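Local coordinates for protein aminoglycoside N(3)-acetyltransferase, AAC(3)-IVa (Escherichia coli, PDB 6MN3) that probably acetylates the 3-amino group of 2-deoxystreptamine antibiotics such as gentamicin, kanamycin and apramycin with acetyl-CoA, giving resistance to them, at residues V132-V135 with H136-D139; V142-G146 with V147-A151; L155-A158 with E159-K163; A198-W201 with L202-S206. All coordinates share one frame; numbering follows the deposited sequence.

How the contacts relate
All four contacts are local, each within one continuous stretch of chain. Contacts 1, 3 and 4 each lie along the last turns of a helix that closes in a Schellman motif. Contact 2 instead turns from strand 141-145 into a loop and rests on carbon packing. Contact 2 lies nearest the middle of the chain, while contact 4 is farthest out and the most exposed. Contact 3 holds a histidine-glutamate pair that may belong to a Cys-His-Glu triad; contact 4 has a weakly hydrogen-bonded salt bridge on an outlying helix. Leu157 of contact 3 packs on contact 1. His149 of contact 2 packs on Ala198, Asp199 and Leu202 of contact 4.

Contact 1: residues V132-V135 with H136-D139; sequences VARV and HELD
Glu137 N donates to Ala133 O at 2.9 Å, the shortest sound bond in the last turn of helix 131-137. The helix then closes in a Schellman motif, with Asp139 at positive phi (60°) as its C-prime residue. Within the motif Asp139 N bonds back to His136 O. Leu138 N is gripped only loosely: it makes two weak bonds, to Arg134 O and to Val135 O, both 3.2 Å long. The helical bonding is already fading at this residue.

Arg134 and Glu137 run side by side and point the same way. Their charged groups form no salt bridge. Glu137 OE2 stands clear of the plane of the guanidinium, 4.1 Å from Arg134 NE, so only the charges attract. The stronger partner of Arg134 is Asp119, which makes a salt bridge with NH2. Arg222 pairs with Asp139 OD1 in the same way, and Arg224 bonds the carbonyls of His136 and Glu137 at the helix end. Leu138 has CG anti to its carbonyl carbon (chi1 -77°), which turns it back toward Arg134 O. Its CB and CG both lie 3.5 Å from Arg134 O. Its CD1 comes within 3.1 Å of Arg134 O, a doubtful closeness, as chi2 (148°) is not staggered.

Contact 2: residues V142-G146 with V147-A151; sequences VLLLG and VGHDA
Leu144 and His149 both have CG anti to the carbonyl carbon (chi1 -57° and -84°), and this helps bring the leucine methyl over the ring. The leucine leaves the strand on the side of the following loop, and its CD1 reaches one face of the imidazole. That methyl sits over the ring centre, 3.6 Å from the centroid and 12° off the ring normal. This is a CH-pi contact, and the two side chains cross at about a right angle. Both ring nitrogens are hydrogen-bonded, and these two bonds should hold the ring's rotation. The same Leu144 CD1 lies 3.6 Å from Gly148 O, in a direction roughly at right angles to that of the ring.

Strand 141-145 lies inside the mixed sheet, parallel to strand 26-31 and antiparallel to strand 216-222. The chain leaves it through Gly146, whose positive phi suits glycine, and enters a loop with a short 3-10 turn at 149-151. Helix 154-161 follows this loop.

Val147 stands next to the bend. Its CG2 takes the crowded position between backbone N and carbonyl carbon and approaches Leu144 CB at 4.3 Å. Leu144 CB also lies 3.6 Å from Val147 O. The partners of the histidine nitrogens lie outside the two segments: ND1 bonds to Asn152 ND2, and NE2 bonds to Gln208 OE1.

Contact 3: residues L155-A158 with E159-K163; sequences LHLA and ELMAK
Four successive backbone bonds from residue i+4 back to residue i run through 155-162, from Glu159 N to Leu155 O up to Ala162 N to Ala158 O, the last at 2.9 Å. Helix 154-161 then stops in a Schellman motif at Lys163, which has positive phi and whose N bonds to Leu160 O.

His156 and Glu159 lie side by side and point the same way. His156 ND1 donates to Glu159 OE1 at 2.9 Å. The bond is weak because it is bent, with an N-H...O angle of 127°. The ring and carboxylate planes are 56° apart. Glu159 has CG anti to its carbonyl carbon (chi1 -63°) and is extended at the next bond, which carries the carboxylate back along the helix to the imidazole.

The carboxylate is held from several directions. OE1 also takes a bond from Asn188 ND2, and OE2 is bonded to Tyr166 OH and His190 NE2. These bonds should fix the rotation of the group and set it for the histidine.

Leu157 and Met161 make an apolar patch one turn apart. Leu157 CD1 meets Met161 SD at 3.8 Å, and Met161 CG lies 4.0 Å from Leu157 CD1. Ala158 and Ala162 pack on helix 223-236.

Cys192 touches the His156 side chain. Together the cysteine, the histidine and the Glu159 carboxylate are placed as in a Cys-His-Glu triad, consistent with a possible active site of this acetyltransferase family.

Contact 4: residues A198-W201 with L202-S206; sequences ADRW and LKEKS
Asp199 and Lys203 form a salt bridge one turn apart along this helix. Asp199 OD2 and Lys203 NZ are 3.3 Å apart, and the hydrogen bond within the pair is weak. Asp199 has CG anti to its backbone N (chi1 -162°). Lys203 also has CG anti to N, and a bend at chi3 (44°) helps bring NZ to OD2. The stronger partner of Asp199 is Arg219, whose NH1 makes a salt bridge with OD1; Gln208 NE2 bonds OD1 as well. The two carboxylate oxygens thus serve different partners.

The backbone bonds are those of a regular alpha helix. Leu202 N to Ala198 O is the shortest at 2.8 Å, and Lys203 N to Asp199 O follows at 2.9 Å. Lys205 N to Trp201 O stretches to 3.5 Å and is weak, as the helix gives way. Ser206, at positive phi, is the C-prime residue of a Schellman motif, and its N bonds to Lys203 O.

Carbon contacts add to these. Leu202 CD1 lies 4.1 Å from Ala198 CB. Arg200 CG and Glu204 CG meet at 3.8 Å, while their charged ends stay apart.

Within 198-201, the Trp201 ring turns back along the helix, and Ala198 N lies 3.8 Å above one face, offset toward the rim.

Trp201 and Leu202 face helix 223-236, touching Thr229, and Trp201 also reaches Gln233. Leu202 and Lys203 touch Gln208 at the start of edge strand 208-213.

Contact 1: residues V132-V135 with H136-D139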
# COMPACT_ATOMS: atom_id res chain seq x y z
N VAL A 132 4.54 -0.77 -6.66
CA VAL A 132 3.09 -0.79 -6.74
C VAL A 132 2.62 -1.00 -8.17
O VAL A 132 1.49 -1.48 -8.39
CB VAL A 132 2.50 0.51 -6.15
CG1 VAL A 132 2.56 1.65 -7.16
CG2 VAL A 132 1.07 0.28 -5.67
N ALA A 133 3.45 -0.68 -9.16
CA ALA A 133 3.10 -0.99 -10.54
C ALA A 133 3.49 -2.41 -10.92
O ALA A 133 2.83 -3.02 -11.77
CB ALA A 133 3.77 0.01 -11.49
N ARG A 134 4.56 -2.94 -10.32
CA ARG A 134 4.94 -4.33 -10.58
C ARG A 134 3.92 -5.30 -10.02
O ARG A 134 3.72 -6.38 -10.58
CB ARG A 134 6.33 -4.61 -10.01
CG ARG A 134 7.42 -3.70 -10.58
CD ARG A 134 7.64 -3.97 -12.06
NE ARG A 134 7.79 -2.73 -12.83
CZ ARG A 134 8.85 -2.44 -13.58
NH1 ARG A 134 9.86 -3.29 -13.66
NH2 ARG A 134 8.90 -1.29 -14.23
N VAL A 135 3.26 -4.95 -8.91
CA VAL A 135 2.14 -5.75 -8.43
C VAL A 135 0.98 -5.69 -9.41
O VAL A 135 0.31 -6.70 -9.67
CB VAL A 135 1.73 -5.28 -7.02
CG1 VAL A 135 0.39 -5.89 -6.62
CG2 VAL A 135 2.81 -5.63 -6.00
N HIS A 136 0.72 -4.51 -9.97
CA HIS A 136 -0.38 -4.35 -10.91
C HIS A 136 -0.16 -5.17 -12.18
O HIS A 136 -1.09 -5.79 -12.70
CB HIS A 136 -0.56 -2.87 -11.25
CG HIS A 136 -1.59 -2.60 -12.30
ND1 HIS A 136 -1.29 -2.50 -13.64
CD2 HIS A 136 -2.93 -2.40 -12.20
CE1 HIS A 136 -2.39 -2.26 -14.32
NE2 HIS A 136 -3.40 -2.19 -13.48
N GLU A 137 1.07 -5.19 -12.69
CA GLU A 137 1.34 -5.94 -13.91
C GLU A 137 1.36 -7.45 -13.67
O GLU A 137 1.23 -8.21 -14.63
CB GLU A 137 2.66 -5.48 -14.53
CG GLU A 137 3.85 -6.38 -14.28
CD GLU A 137 5.10 -5.92 -15.03
OE1 GLU A 137 4.95 -5.34 -16.12
OE2 GLU A 137 6.22 -6.15 -14.52
N LEU A 138 1.51 -7.89 -12.42
CA LEU A 138 1.46 -9.30 -12.08
C LEU A 138 0.08 -9.74 -11.60
O LEU A 138 -0.05 -10.82 -11.03
CB LEU A 138 2.52 -9.63 -11.02
CG LEU A 138 3.95 -9.74 -11.55
CD1 LEU A 138 4.94 -9.28 -10.49
CD2 LEU A 138 4.26 -11.16 -11.99
N ASP A 139 -0.94 -8.91 -11.83
CA ASP A 139 -2.33 -9.23 -11.47
C ASP A 139 -2.48 -9.46 -9.97
O ASP A 139 -3.23 -10.34 -9.53
CB ASP A 139 -2.84 -10.43 -12.27
CG ASP A 139 -4.35 -10.40 -12.45
OD1 ASP A 139 -4.96 -9.35 -12.19
OD2 ASP A 139 -4.92 -11.43 -12.86

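Contact 2: residues V142-G146 with V147-A151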
# COMPACT_ATOMS: atom_id res chain seq x y z
N VAL A 142 -4.78 -6.47 -3.64
CA VAL A 142 -4.49 -5.46 -2.63
C VAL A 142 -5.40 -5.72 -1.44
O VAL A 142 -6.63 -5.72 -1.57
CB VAL A 142 -4.68 -4.04 -3.17
CG1 VAL A 142 -4.40 -3.02 -2.08
CG2 VAL A 142 -3.77 -3.80 -4.37
N LEU A 143 -4.79 -5.94 -0.28
CA LEU A 143 -5.52 -6.23 0.95
C LEU A 143 -5.43 -5.00 1.85
O LEU A 143 -4.34 -4.63 2.29
CB LEU A 143 -4.95 -7.46 1.64
CG LEU A 143 -5.55 -7.79 3.01
CD1 LEU A 143 -7.05 -7.95 2.91
CD2 LEU A 143 -4.90 -9.04 3.60
N LEU A 144 -6.57 -4.37 2.11
CA LEU A 144 -6.66 -3.27 3.06
C LEU A 144 -7.06 -3.86 4.41
O LEU A 144 -8.21 -4.27 4.60
CB LEU A 144 -7.66 -2.22 2.59
CG LEU A 144 -7.40 -1.61 1.21
CD1 LEU A 144 -8.31 -0.40 0.99
CD2 LEU A 144 -5.94 -1.21 1.07
N LEU A 145 -6.11 -3.91 5.34
CA LEU A 145 -6.25 -4.65 6.59
C LEU A 145 -6.40 -3.65 7.74
O LEU A 145 -5.42 -3.18 8.30
CB LEU A 145 -5.05 -5.57 6.79
CG LEU A 145 -5.19 -6.65 7.86
CD1 LEU A 145 -6.55 -7.30 7.74
CD2 LEU A 145 -4.08 -7.67 7.72
N GLY A 146 -7.65 -3.35 8.08
CA GLY A 146 -7.91 -2.41 9.15
C GLY A 146 -7.61 -0.97 8.80
O GLY A 146 -7.46 -0.14 9.71
N VAL A 147 -7.49 -0.65 7.52
CA VAL A 147 -7.29 0.72 7.05
C VAL A 147 -8.24 0.97 5.89
O VAL A 147 -8.73 0.04 5.24
CB VAL A 147 -5.83 1.00 6.62
CG1 VAL A 147 -4.88 0.83 7.79
CG2 VAL A 147 -5.43 0.09 5.46
N GLY A 148 -8.50 2.24 5.63
CA GLY A 148 -9.35 2.66 4.53
C GLY A 148 -8.58 2.80 3.24
O GLY A 148 -7.41 2.42 3.12
N HIS A 149 -9.25 3.37 2.24
CA HIS A 149 -8.62 3.56 0.94
C HIS A 149 -7.64 4.72 0.92
O HIS A 149 -6.90 4.86 -0.06
CB HIS A 149 -9.69 3.76 -0.13
CG HIS A 149 -10.25 2.48 -0.66
ND1 HIS A 149 -9.60 1.72 -1.62
CD2 HIS A 149 -11.39 1.81 -0.36
CE1 HIS A 149 -10.32 0.65 -1.89
NE2 HIS A 149 -11.41 0.68 -1.14
N ASP A 150 -7.61 5.55 1.97
CA ASP A 150 -6.61 6.60 2.05
C ASP A 150 -5.19 6.04 2.12
O ASP A 150 -4.23 6.76 1.85
CB ASP A 150 -6.88 7.50 3.26
CG ASP A 150 -6.85 6.74 4.57
OD1 ASP A 150 -7.08 5.52 4.56
OD2 ASP A 150 -6.59 7.37 5.62
N ALA A 151 -5.05 4.76 2.48
CA ALA A 151 -3.77 4.08 2.47
C ALA A 151 -3.58 3.21 1.24
O ALA A 151 -2.52 2.58 1.10
CB ALA A 151 -3.61 3.22 3.73

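Contact 3: residues L155-A158 with E159-K163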
# COMPACT_ATOMS: atom_id res chain seq x y z
N LEU A 155 -3.86 3.64 -5.64
CA LEU A 155 -4.59 4.79 -6.16
C LEU A 155 -3.64 5.91 -6.60
O LEU A 155 -3.92 6.61 -7.58
CB LEU A 155 -5.57 5.31 -5.12
CG LEU A 155 -6.84 4.46 -4.96
CD1 LEU A 155 -7.73 5.00 -3.86
CD2 LEU A 155 -7.59 4.38 -6.28
N HIS A 156 -2.52 6.08 -5.90
CA HIS A 156 -1.52 7.06 -6.33
C HIS A 156 -0.94 6.69 -7.69
O HIS A 156 -0.64 7.56 -8.51
CB HIS A 156 -0.41 7.17 -5.29
CG HIS A 156 -0.75 8.06 -4.13
ND1 HIS A 156 -0.98 9.41 -4.27
CD2 HIS A 156 -0.90 7.78 -2.82
CE1 HIS A 156 -1.26 9.93 -3.09
NE2 HIS A 156 -1.21 8.96 -2.19
N LEU A 157 -0.77 5.39 -7.95
CA LEU A 157 -0.34 4.94 -9.26
C LEU A 157 -1.37 5.31 -10.32
O LEU A 157 -1.02 5.67 -11.45
CB LEU A 157 -0.09 3.43 -9.24
CG LEU A 157 -0.05 2.68 -10.58
CD1 LEU A 157 1.13 3.12 -11.43
CD2 LEU A 157 -0.01 1.18 -10.34
N ALA A 158 -2.66 5.22 -9.97
CA ALA A 158 -3.71 5.55 -10.93
C ALA A 158 -3.68 7.03 -11.30
O ALA A 158 -3.91 7.39 -12.46
CB ALA A 158 -5.07 5.17 -10.36
N GLU A 159 -3.39 7.90 -10.33
CA GLU A 159 -3.25 9.32 -10.63
C GLU A 159 -2.14 9.55 -11.65
O GLU A 159 -2.29 10.35 -12.58
CB GLU A 159 -2.96 10.11 -9.36
CG GLU A 159 -4.07 10.08 -8.32
CD GLU A 159 -3.65 10.76 -7.03
OE1 GLU A 159 -2.60 10.38 -6.47
OE2 GLU A 159 -4.37 11.68 -6.58
N LEU A 160 -1.01 8.86 -11.48
CA LEU A 160 0.12 9.07 -12.37
C LEU A 160 -0.16 8.52 -13.76
O LEU A 160 0.24 9.12 -14.77
CB LEU A 160 1.38 8.44 -11.78
CG LEU A 160 1.97 9.24 -10.62
CD1 LEU A 160 3.09 8.48 -9.95
CD2 LEU A 160 2.44 10.60 -11.11
N MET A 161 -0.86 7.38 -13.85
CA MET A 161 -1.23 6.85 -15.15
C MET A 161 -2.26 7.74 -15.84
O MET A 161 -2.29 7.80 -17.08
CB MET A 161 -1.75 5.42 -15.01
CG MET A 161 -0.66 4.41 -14.71
SD MET A 161 -1.32 2.78 -14.29
CE MET A 161 -2.08 2.31 -15.85
N ALA A 162 -3.09 8.43 -15.07
CA ALA A 162 -4.02 9.40 -15.63
C ALA A 162 -3.36 10.72 -15.99
O ALA A 162 -4.04 11.62 -16.48
CB ALA A 162 -5.17 9.65 -14.64
N LYS A 163 -2.05 10.84 -15.77
CA LYS A 163 -1.31 12.08 -15.99
C LYS A 163 -2.00 13.24 -15.27
O LYS A 163 -2.39 14.25 -15.86
CB LYS A 163 -1.14 12.37 -17.48
CG LYS A 163 -0.56 11.20 -18.26
CD LYS A 163 -1.13 11.13 -19.67
CE LYS A 163 -1.80 9.79 -19.93
NZ LYS A 163 -2.56 9.80 -21.21

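Contact 4: residues A198-W201 with L202-S206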
# COMPACT_ATOMS: atom_id res chain seq x y z
N ALA A 198 -13.29 5.70 -3.65
CA ALA A 198 -13.09 4.44 -4.34
C ALA A 198 -13.82 3.29 -3.66
O ALA A 198 -14.14 2.30 -4.33
CB ALA A 198 -11.60 4.12 -4.45
N ASP A 199 -14.09 3.40 -2.36
CA ASP A 199 -14.81 2.35 -1.66
C ASP A 199 -16.18 2.11 -2.28
O ASP A 199 -16.55 0.97 -2.59
CB ASP A 199 -14.94 2.70 -0.18
CG ASP A 199 -15.27 1.50 0.68
OD1 ASP A 199 -14.37 0.67 0.90
OD2 ASP A 199 -16.43 1.38 1.13
N ARG A 200 -16.94 3.18 -2.50
CA ARG A 200 -18.25 3.02 -3.12
C ARG A 200 -18.13 2.64 -4.59
O ARG A 200 -18.91 1.83 -5.09
CB ARG A 200 -19.07 4.30 -2.97
CG ARG A 200 -20.50 4.17 -3.47
CD ARG A 200 -21.13 5.52 -3.74
NE ARG A 200 -21.42 6.25 -2.50
CZ ARG A 200 -21.27 7.56 -2.36
NH1 ARG A 200 -20.83 8.29 -3.37
NH2 ARG A 200 -21.55 8.14 -1.20
N TRP A 201 -17.15 3.21 -5.30
CA TRP A 201 -16.94 2.85 -6.70
C TRP A 201 -16.72 1.35 -6.84
O TRP A 201 -17.34 0.70 -7.70
CB TRP A 201 -15.74 3.60 -7.26
CG TRP A 201 -15.85 5.09 -7.23
CD1 TRP A 201 -17.00 5.83 -7.10
CD2 TRP A 201 -14.78 6.03 -7.34
NE1 TRP A 201 -16.70 7.17 -7.12
CE2 TRP A 201 -15.35 7.32 -7.27
CE3 TRP A 201 -13.40 5.91 -7.50
CZ2 TRP A 201 -14.58 8.48 -7.34
CZ3 TRP A 201 -12.63 7.06 -7.57
CH2 TRP A 201 -13.23 8.33 -7.49
N LEU A 202 -15.86 0.77 -6.00
CA LEU A 202 -15.47 -0.62 -6.14
C LEU A 202 -16.53 -1.57 -5.60
O LEU A 202 -16.88 -2.56 -6.24
CB LEU A 202 -14.13 -0.87 -5.45
CG LEU A 202 -12.93 -0.13 -6.05
CD1 LEU A 202 -11.83 0.05 -5.02
CD2 LEU A 202 -12.42 -0.85 -7.28
N LYS A 203 -17.06 -1.27 -4.41
CA LYS A 203 -18.03 -2.18 -3.79
C LYS A 203 -19.31 -2.27 -4.62
O LYS A 203 -19.91 -3.34 -4.73
CB LYS A 203 -18.33 -1.73 -2.37
CG LYS A 203 -19.57 -2.36 -1.75
CD LYS A 203 -19.62 -2.13 -0.25
CE LYS A 203 -19.27 -0.69 0.10
NZ LYS A 203 -19.15 -0.50 1.57
N GLU A 204 -19.74 -1.15 -5.21
CA GLU A 204 -20.97 -1.18 -6.00
C GLU A 204 -20.80 -1.99 -7.27
O GLU A 204 -21.73 -2.67 -7.71
CB GLU A 204 -21.42 0.25 -6.32
CG GLU A 204 -21.94 1.03 -5.12
CD GLU A 204 -22.92 0.23 -4.27
OE1 GLU A 204 -23.93 -0.25 -4.83
OE2 GLU A 204 -22.68 0.08 -3.06
N LYS A 205 -19.62 -1.94 -7.88
CA LYS A 205 -19.32 -2.76 -9.05
C LYS A 205 -19.00 -4.20 -8.68
O LYS A 205 -18.60 -4.98 -9.56
CB LYS A 205 -18.15 -2.16 -9.84
CG LYS A 205 -18.53 -1.00 -10.75
CD LYS A 205 -17.28 -0.32 -11.30
CE LYS A 205 -17.62 0.73 -12.35
NZ LYS A 205 -17.82 0.11 -13.70
N SER A 206 -19.16 -4.57 -7.41
CA SER A 206 -18.86 -5.91 -6.90
C SER A 206 -17.39 -6.28 -7.11
O SER A 206 -17.06 -7.45 -7.31
CB SER A 206 -19.77 -6.97 -7.54
OG SER A 206 -21.13 -6.65 -7.32